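Long-range contacts in probable transcriptional regulator PhnF (PDB 2FA1), which is probably a DNA-binding transcriptional regulator of the GntR/HutC family, encoded in the alkylphosphonate uptake and C-P lyase operon and represented here by its C-terminal effector-binding domain: residues Leu98-Thr103 and Val129-His134; Ala37-Ile42 and Ala142-Ser147; Ala7-Asn12 and Ala151-Phe156. One frame throughout, in Å; residues are numbered along the deposited sequence. Where two conformers were deposited one is given.

Contact 1. Residues Leu98-Thr103 and Val129-His134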
# COMPACT_ATOMS: atom_id res chain seq x y z
N LEU A 98 5.83 16.80 -10.32
CA LEU A 98 4.76 16.71 -9.38
C LEU A 98 5.24 16.03 -8.11
O LEU A 98 6.07 15.09 -8.19
CB LEU A 98 3.65 15.85 -9.99
CG LEU A 98 3.19 16.45 -11.28
CD1 LEU A 98 2.40 15.39 -12.15
CD2 LEU A 98 2.38 17.61 -10.86
N ARG A 99 4.75 16.49 -6.97
CA ARG A 99 5.05 15.87 -5.69
C ARG A 99 3.75 15.50 -4.98
O ARG A 99 2.77 16.24 -4.97
CB ARG A 99 5.88 16.80 -4.81
CG ARG A 99 7.29 17.01 -5.31
CD ARG A 99 8.19 15.84 -4.96
NE ARG A 99 9.15 15.54 -6.03
CZ ARG A 99 9.62 16.42 -6.91
NH1 ARG A 99 9.28 17.71 -6.85
NH2 ARG A 99 10.47 16.01 -7.83
N ARG A 100 3.81 14.35 -4.36
CA ARG A 100 2.67 13.66 -3.77
C ARG A 100 2.19 14.33 -2.46
O ARG A 100 3.00 14.65 -1.58
CB ARG A 100 3.16 12.26 -3.51
CG ARG A 100 2.19 11.28 -2.90
CD ARG A 100 1.46 10.43 -3.89
NE ARG A 100 2.38 9.80 -4.84
CZ ARG A 100 2.80 8.55 -4.73
NH1 ARG A 100 2.28 7.78 -3.80
NH2 ARG A 100 3.69 8.04 -5.62
N SER A 101 0.91 14.55 -2.31
CA SER A 101 0.46 14.96 -0.99
C SER A 101 -0.17 13.84 -0.22
O SER A 101 0.02 13.73 1.02
CB SER A 101 -0.50 16.15 -0.99
OG SER A 101 -1.75 15.86 -1.57
N GLN A 102 -0.97 13.04 -0.92
CA GLN A 102 -1.73 12.04 -0.18
C GLN A 102 -1.77 10.79 -1.04
O GLN A 102 -1.74 10.88 -2.27
CB GLN A 102 -3.18 12.54 -0.07
CG GLN A 102 -3.36 13.78 0.75
CD GLN A 102 -4.82 14.02 1.08
OE1 GLN A 102 -5.16 14.43 2.20
NE2 GLN A 102 -5.72 13.71 0.13
N THR A 103 -1.80 9.62 -0.37
CA THR A 103 -1.90 8.31 -1.06
C THR A 103 -2.99 7.54 -0.30
O THR A 103 -3.04 7.63 0.96
CB THR A 103 -0.58 7.51 -1.02
OG1 THR A 103 0.51 8.27 -1.58
CG2 THR A 103 -0.71 6.18 -1.84
N VAL A 129 -4.49 2.14 -6.03
CA VAL A 129 -3.62 3.15 -5.38
C VAL A 129 -4.10 4.50 -5.93
O VAL A 129 -4.10 4.73 -7.17
CB VAL A 129 -2.11 2.97 -5.62
CG1 VAL A 129 -1.36 4.08 -4.94
CG2 VAL A 129 -1.63 1.64 -5.06
N ARG A 130 -4.47 5.40 -5.03
CA ARG A 130 -5.08 6.68 -5.51
C ARG A 130 -4.22 7.75 -4.90
O ARG A 130 -3.81 7.68 -3.70
CB ARG A 130 -6.52 6.86 -5.04
CG ARG A 130 -7.51 5.77 -5.59
CD ARG A 130 -8.92 6.09 -5.35
NE ARG A 130 -9.24 5.86 -3.96
CZ ARG A 130 -9.93 6.69 -3.17
NH1 ARG A 130 -10.42 7.84 -3.62
NH2 ARG A 130 -10.19 6.32 -1.92
N THR A 131 -3.81 8.71 -5.74
CA THR A 131 -2.84 9.70 -5.26
C THR A 131 -3.23 11.10 -5.68
O THR A 131 -3.78 11.28 -6.70
CB THR A 131 -1.40 9.39 -5.74
OG1 THR A 131 -1.25 9.60 -7.14
CG2 THR A 131 -0.97 7.91 -5.51
N LEU A 132 -2.94 12.11 -4.84
CA LEU A 132 -3.07 13.53 -5.15
C LEU A 132 -1.66 14.11 -5.20
O LEU A 132 -0.79 13.86 -4.29
CB LEU A 132 -3.81 14.28 -4.02
CG LEU A 132 -5.30 14.14 -4.17
CD1 LEU A 132 -5.92 14.95 -3.01
CD2 LEU A 132 -5.80 14.69 -5.51
N ASN A 133 -1.40 14.84 -6.30
CA ASN A 133 -0.06 15.33 -6.62
C ASN A 133 -0.20 16.82 -6.91
O ASN A 133 -1.28 17.30 -7.33
CB ASN A 133 0.52 14.63 -7.86
CG ASN A 133 0.78 13.16 -7.64
OD1 ASN A 133 1.52 12.74 -6.75
ND2 ASN A 133 0.15 12.34 -8.48
N HIS A 134 0.87 17.53 -6.56
CA HIS A 134 0.86 19.02 -6.52
C HIS A 134 2.11 19.52 -7.21
O HIS A 134 3.12 18.82 -7.26
CB HIS A 134 0.91 19.46 -5.03
CG HIS A 134 -0.41 19.29 -4.32
ND1 HIS A 134 -0.79 18.09 -3.73
CD2 HIS A 134 -1.46 20.13 -4.16
CE1 HIS A 134 -2.00 18.22 -3.22
NE2 HIS A 134 -2.43 19.45 -3.46

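Contact 2. Residues Ala37-Ile42 and Ala142-Ser147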
# COMPACT_ATOMS: atom_id res chain seq x y z
N ALA A 37 -13.71 15.46 -9.33
CA ALA A 37 -13.89 16.88 -8.88
C ALA A 37 -13.56 17.09 -7.38
O ALA A 37 -12.82 18.04 -7.00
CB ALA A 37 -15.29 17.34 -9.22
N ASP A 38 -14.02 16.18 -6.50
CA ASP A 38 -13.60 16.26 -5.09
C ASP A 38 -12.15 16.14 -4.88
O ASP A 38 -11.59 16.84 -4.11
CB ASP A 38 -14.22 15.15 -4.23
CG ASP A 38 -15.63 15.51 -3.70
OD1 ASP A 38 -15.95 16.74 -3.59
OD2 ASP A 38 -16.41 14.56 -3.45
N ALA A 39 -11.48 15.21 -5.58
CA ALA A 39 -10.09 15.07 -5.40
C ALA A 39 -9.29 16.34 -5.82
O ALA A 39 -8.28 16.66 -5.19
CB ALA A 39 -9.66 13.85 -6.24
N LEU A 40 -9.69 16.91 -6.96
CA LEU A 40 -8.99 18.04 -7.61
C LEU A 40 -9.44 19.35 -6.99
O LEU A 40 -8.88 20.40 -7.31
CB LEU A 40 -9.34 18.09 -9.10
CG LEU A 40 -8.49 17.00 -9.83
CD1 LEU A 40 -8.98 16.95 -11.28
CD2 LEU A 40 -7.07 17.17 -9.70
N GLY A 41 -10.44 19.26 -6.12
CA GLY A 41 -11.02 20.48 -5.49
C GLY A 41 -11.62 21.46 -6.49
O GLY A 41 -11.42 22.70 -6.32
N ILE A 42 -12.38 20.94 -7.46
CA ILE A 42 -13.10 21.66 -8.50
C ILE A 42 -14.58 21.31 -8.50
O ILE A 42 -15.02 20.46 -7.74
CB ILE A 42 -12.48 21.45 -9.94
CG1 ILE A 42 -12.53 19.93 -10.33
CG2 ILE A 42 -11.02 21.95 -9.95
CD1 ILE A 42 -12.38 19.65 -11.82
N ALA A 142 -2.64 19.25 -8.60
CA ALA A 142 -2.45 19.35 -10.03
C ALA A 142 -3.10 18.13 -10.67
O ALA A 142 -3.65 18.22 -11.76
CB ALA A 142 -0.96 19.44 -10.41
N GLU A 143 -3.01 16.99 -9.98
CA GLU A 143 -3.32 15.70 -10.68
C GLU A 143 -3.86 14.72 -9.64
O GLU A 143 -3.31 14.67 -8.52
CB GLU A 143 -2.09 15.07 -11.31
CG GLU A 143 -2.36 13.66 -12.05
CD GLU A 143 -1.21 12.72 -12.00
OE1 GLU A 143 -1.08 11.89 -12.88
OE2 GLU A 143 -0.44 12.66 -11.02
N TYR A 144 -4.90 13.98 -10.05
CA TYR A 144 -5.46 12.89 -9.22
C TYR A 144 -5.25 11.65 -10.10
O TYR A 144 -5.68 11.69 -11.28
CB TYR A 144 -6.94 13.13 -9.12
CG TYR A 144 -7.75 12.02 -8.51
CD1 TYR A 144 -7.27 11.38 -7.33
CD2 TYR A 144 -8.94 11.62 -9.06
CE1 TYR A 144 -8.10 10.35 -6.65
CE2 TYR A 144 -9.73 10.57 -8.42
CZ TYR A 144 -9.28 9.98 -7.25
OH TYR A 144 -10.03 8.99 -6.59
N SER A 145 -4.69 10.57 -9.50
CA SER A 145 -4.52 9.37 -10.35
C SER A 145 -5.06 8.19 -9.60
O SER A 145 -4.97 8.12 -8.37
CB SER A 145 -3.08 9.16 -10.71
OG SER A 145 -2.32 8.71 -9.66
N VAL A 146 -5.59 7.22 -10.35
CA VAL A 146 -6.13 6.03 -9.74
C VAL A 146 -5.52 4.87 -10.51
O VAL A 146 -5.83 4.74 -11.72
CB VAL A 146 -7.64 5.98 -9.97
CG1 VAL A 146 -8.33 4.65 -9.30
CG2 VAL A 146 -8.36 7.32 -9.53
N SER A 147 -4.71 4.08 -9.82
CA SER A 147 -4.00 2.94 -10.42
C SER A 147 -4.76 1.69 -10.02
O SER A 147 -5.12 1.51 -8.84
CB SER A 147 -2.62 2.87 -9.73
OG SER A 147 -1.84 1.88 -10.30

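Contact 3. Residues Ala7-Asn12 and Ala151-Phe156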
# COMPACT_ATOMS: atom_id res chain seq x y z
N ALA A 7 5.08 -11.30 -5.14
CA ALA A 7 4.54 -11.17 -6.48
C ALA A 7 5.67 -11.15 -7.48
O ALA A 7 6.82 -10.84 -7.16
CB ALA A 7 3.64 -9.91 -6.60
N ARG A 8 5.31 -11.51 -8.71
CA ARG A 8 6.20 -11.54 -9.86
C ARG A 8 6.97 -10.25 -10.01
O ARG A 8 8.20 -10.30 -10.13
CB ARG A 8 5.39 -11.86 -11.14
CG ARG A 8 6.15 -11.91 -12.45
CD ARG A 8 6.92 -13.21 -12.68
NE ARG A 8 8.18 -12.87 -13.32
CZ ARG A 8 8.36 -12.74 -14.63
NH1 ARG A 8 7.40 -13.03 -15.50
NH2 ARG A 8 9.54 -12.36 -15.07
N PHE A 9 6.29 -9.09 -9.98
CA PHE A 9 6.94 -7.78 -10.22
C PHE A 9 6.86 -6.87 -8.99
O PHE A 9 5.88 -6.96 -8.29
CB PHE A 9 6.24 -7.07 -11.38
CG PHE A 9 6.35 -7.83 -12.69
CD1 PHE A 9 5.26 -8.54 -13.17
CD2 PHE A 9 7.55 -7.87 -13.39
CE1 PHE A 9 5.34 -9.32 -14.35
CE2 PHE A 9 7.64 -8.61 -14.60
CZ PHE A 9 6.55 -9.29 -15.07
N SER A 10 7.84 -5.98 -8.76
CA SER A 10 7.78 -4.97 -7.63
C SER A 10 7.72 -3.58 -8.19
O SER A 10 8.45 -3.27 -9.16
CB SER A 10 9.02 -5.02 -6.70
OG SER A 10 9.13 -6.27 -6.04
N GLN A 11 6.83 -2.72 -7.69
CA GLN A 11 6.79 -1.30 -8.12
C GLN A 11 6.93 -0.41 -6.89
O GLN A 11 6.28 -0.62 -5.88
CB GLN A 11 5.50 -0.91 -8.91
CG GLN A 11 5.41 -1.33 -10.47
CD GLN A 11 4.01 -1.12 -11.16
OE1 GLN A 11 3.89 -1.20 -12.40
NE2 GLN A 11 2.97 -0.82 -10.35
N ASN A 12 7.80 0.60 -6.98
CA ASN A 12 7.96 1.56 -5.90
C ASN A 12 6.71 2.43 -5.70
O ASN A 12 6.20 3.13 -6.60
CB ASN A 12 9.27 2.33 -6.14
CG ASN A 12 9.58 3.41 -5.10
OD1 ASN A 12 8.73 3.89 -4.35
ND2 ASN A 12 10.86 3.81 -5.08
N ALA A 151 -3.24 -7.85 -8.44
CA ALA A 151 -2.51 -8.17 -7.25
C ALA A 151 -1.80 -9.51 -7.33
O ALA A 151 -0.89 -9.76 -6.52
CB ALA A 151 -3.45 -8.14 -6.07
N ASP A 152 -2.19 -10.36 -8.30
CA ASP A 152 -1.41 -11.56 -8.49
C ASP A 152 -0.05 -11.37 -9.19
O ASP A 152 0.71 -12.36 -9.28
CB ASP A 152 -2.25 -12.68 -9.15
CG ASP A 152 -2.71 -12.34 -10.55
OD1 ASP A 152 -2.65 -11.17 -10.91
OD2 ASP A 152 -3.20 -13.24 -11.30
N MET A 153 0.28 -10.15 -9.63
CA MET A 153 1.46 -9.89 -10.44
C MET A 153 2.34 -8.72 -9.94
O MET A 153 3.52 -8.55 -10.30
CB MET A 153 1.01 -9.64 -11.89
CG MET A 153 0.34 -10.84 -12.52
SD MET A 153 1.56 -12.11 -12.93
CE MET A 153 2.69 -11.04 -13.73
N ILE A 154 1.77 -7.88 -9.10
CA ILE A 154 2.58 -6.72 -8.62
C ILE A 154 2.42 -6.50 -7.13
O ILE A 154 1.27 -6.56 -6.65
CB ILE A 154 2.21 -5.43 -9.39
CG1 ILE A 154 2.75 -5.39 -10.83
CG2 ILE A 154 2.81 -4.19 -8.68
CD1 ILE A 154 2.05 -4.31 -11.71
N GLU A 155 3.57 -6.30 -6.42
CA GLU A 155 3.61 -5.87 -5.02
C GLU A 155 4.29 -4.49 -4.97
O GLU A 155 5.14 -4.16 -5.82
CB GLU A 155 4.37 -6.96 -4.21
CG GLU A 155 4.90 -6.51 -2.83
CD GLU A 155 5.45 -7.68 -2.02
OE1 GLU A 155 6.44 -8.28 -2.49
OE2 GLU A 155 4.94 -8.01 -0.90
N PHE A 156 3.87 -3.65 -4.04
CA PHE A 156 4.45 -2.31 -3.92
C PHE A 156 5.49 -2.29 -2.86
O PHE A 156 5.33 -2.95 -1.84
CB PHE A 156 3.39 -1.27 -3.58
CG PHE A 156 2.47 -0.94 -4.77
CD1 PHE A 156 2.89 -0.03 -5.71
CD2 PHE A 156 1.19 -1.51 -4.86
CE1 PHE A 156 2.05 0.24 -6.87
CE2 PHE A 156 0.35 -1.25 -5.96
CZ PHE A 156 0.77 -0.36 -6.93

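Contact 1. Residues Leu98-Thr103 and Val129-His134
A classic beta bulge breaks the antiparallel pairing of strands 98-109 and 125-135 in the UTRA domain, the effector-binding part of this regulator. Two residues of the first strand, Ser101 and Gln102, stand opposite the single residue Leu132. Ser101 N gives its hydrogen to Leu132 O at 2.7 Å, in the carbonyl plane and nearly straight (166°), while the bond from Gln102 N to that oxygen is weak at 3.5 Å. Regular pairing holds on both flanks: Arg99 and His134 exchange two backbone bonds, and Leu132 N reaches Gln102 O at 3.1 Å.

Ser101 CB lies beside the His134 ring, 3.4 Å from His134 ND1. On the face carrying Arg100, Thr103, Thr131 and Asn133, the arginine has CG anti to its backbone N (chi1 -180°), then bends at chi2 and chi3, so that CD lies 3.6 Å from Thr131 CB. Thr131 CG2 sits over one face of the guanidinium and Asn133 OD1 at its edge; Gln16 bonds both Arg100 NE and Asn133 OD1, while Glu143 holds Asn133 ND2. Thr103 OG1 is hydrogen-bonded to His160 NE2 of the second subunit. Within the strand, Arg100 NH1 donates to Thr103 OG1 at 2.9 Å, the oxygen only 4° out of the guanidinium plane.

Contact 2. Residues Ala37-Ile42 and Ala142-Ser147
A single methyl group sits squarely on an aromatic face: Ala39 CB lies 3.5 Å from the centroid of the Tyr144 ring and 12° off its normal, a CH-pi contact over the centre rather than the rim. All six ring carbons are therefore at similar range, from 3.5 Å between Ala39 CB and Tyr144 CG to 4.0 Å between Ala39 CB and Tyr144 CZ. The tyrosine reaches the helix with CG anti to its own backbone N (chi1 170°), and alanine, with nothing beyond CB, brings the helix backbone close to the ring.

Beside this, Leu40 sends only CD2 across. Leu40 CD2 rests along the backbone of Glu143 and Tyr144, 3.9 Å from Tyr144 N and 4.1 Å from Tyr144 CB, touching backbone as much as side chain. No hydrogen bond joins the two segments; the contact is buried apolar packing between a helix end and a beta strand.

The helix stops right here in a Schellman motif. Gly41, with positive phi, is the C-prime residue; Ile42 N bonds Ala37 O at 3.0 Å, and the bond from Gly41 N to Asp38 O is weak. The motif follows directly after the two residues that make the contact.

At the far end of the ring, Tyr144 OH is hydrogen-bonded to Arg130 NH1, and His35 meets the ring edge-to-face. Helix 34-40 packs on the sheet of the UTRA domain, with Ala39 also touching Leu132 of strand 125-135 and Leu40 touching Val48 of strand 47-57.

Contact 3. Residues Ala7-Asn12 and Ala151-Phe156
Strands 9-12 and 154-159 run parallel, their short axes 34° apart, joined by three backbone hydrogen bonds that pass back and forth: Phe9 N to Met153 O at 2.8 Å, Glu155 N to Phe9 O at 3.0 Å and Gln11 N to Glu155 O at 2.9 Å. The last two lie nearly along their C=O axes, whereas Phe9 N stands 30° above the Met153 carbonyl plane.

Phe9, Gln11, Ile154 and Phe156 share one face. Met153, bent at chi2 and chi3, curls its CE to the edge of the Phe9 ring, 3.2 Å from Phe9 CE1. Arg8 CG lies over a face of that ring, and the Arg8 guanidinium has Phe9 CZ over its centre. This two-stranded parallel sheet joins a strand near the N terminus to the C-terminal strand, and Phe156 pairs further with an antiparallel strand of the second subunit. Gln11 stretches out beyond CG to cross Ile154 obliquely, its OE1 3.7 Å from Ile154 CD1, and runs alongside Phe156 with amide and ring planes 52° apart. Arg55 holds Gln11 OE1 and makes a cation-pi contact with Phe9.

On the other face Glu155 has salt bridges to Arg104 and Arg130 of the second subunit, with Ser10 OG also bonded to that Arg104. Ala7 CB packs 3.9 Å from Glu155 CB, next to the strand backbone.

How the contacts relate
From the N terminus, strand 9-12 comes first and pairs with strand 154-159 near the other end, so contact 3 closes the longest loop, spanning nearly the whole chain. Nested inside it, contact 2 joins helix 34-40 to strand 143-150 across 99 intervening residues. Contact 1 is nested deeper still, closing a 25-residue loop between neighbouring strands; none cross. Contacts 1 and 2 meet directly, because strands 125-135 and 143-150 are neighbours in the six-stranded sheet: Asn133 O lies 2.7 Å from Ala142 N. Contact 3 sits about 24 Å from contact 2, centre to centre, but Phe156 packs against Val129 of contact 1. All three touch the second subunit.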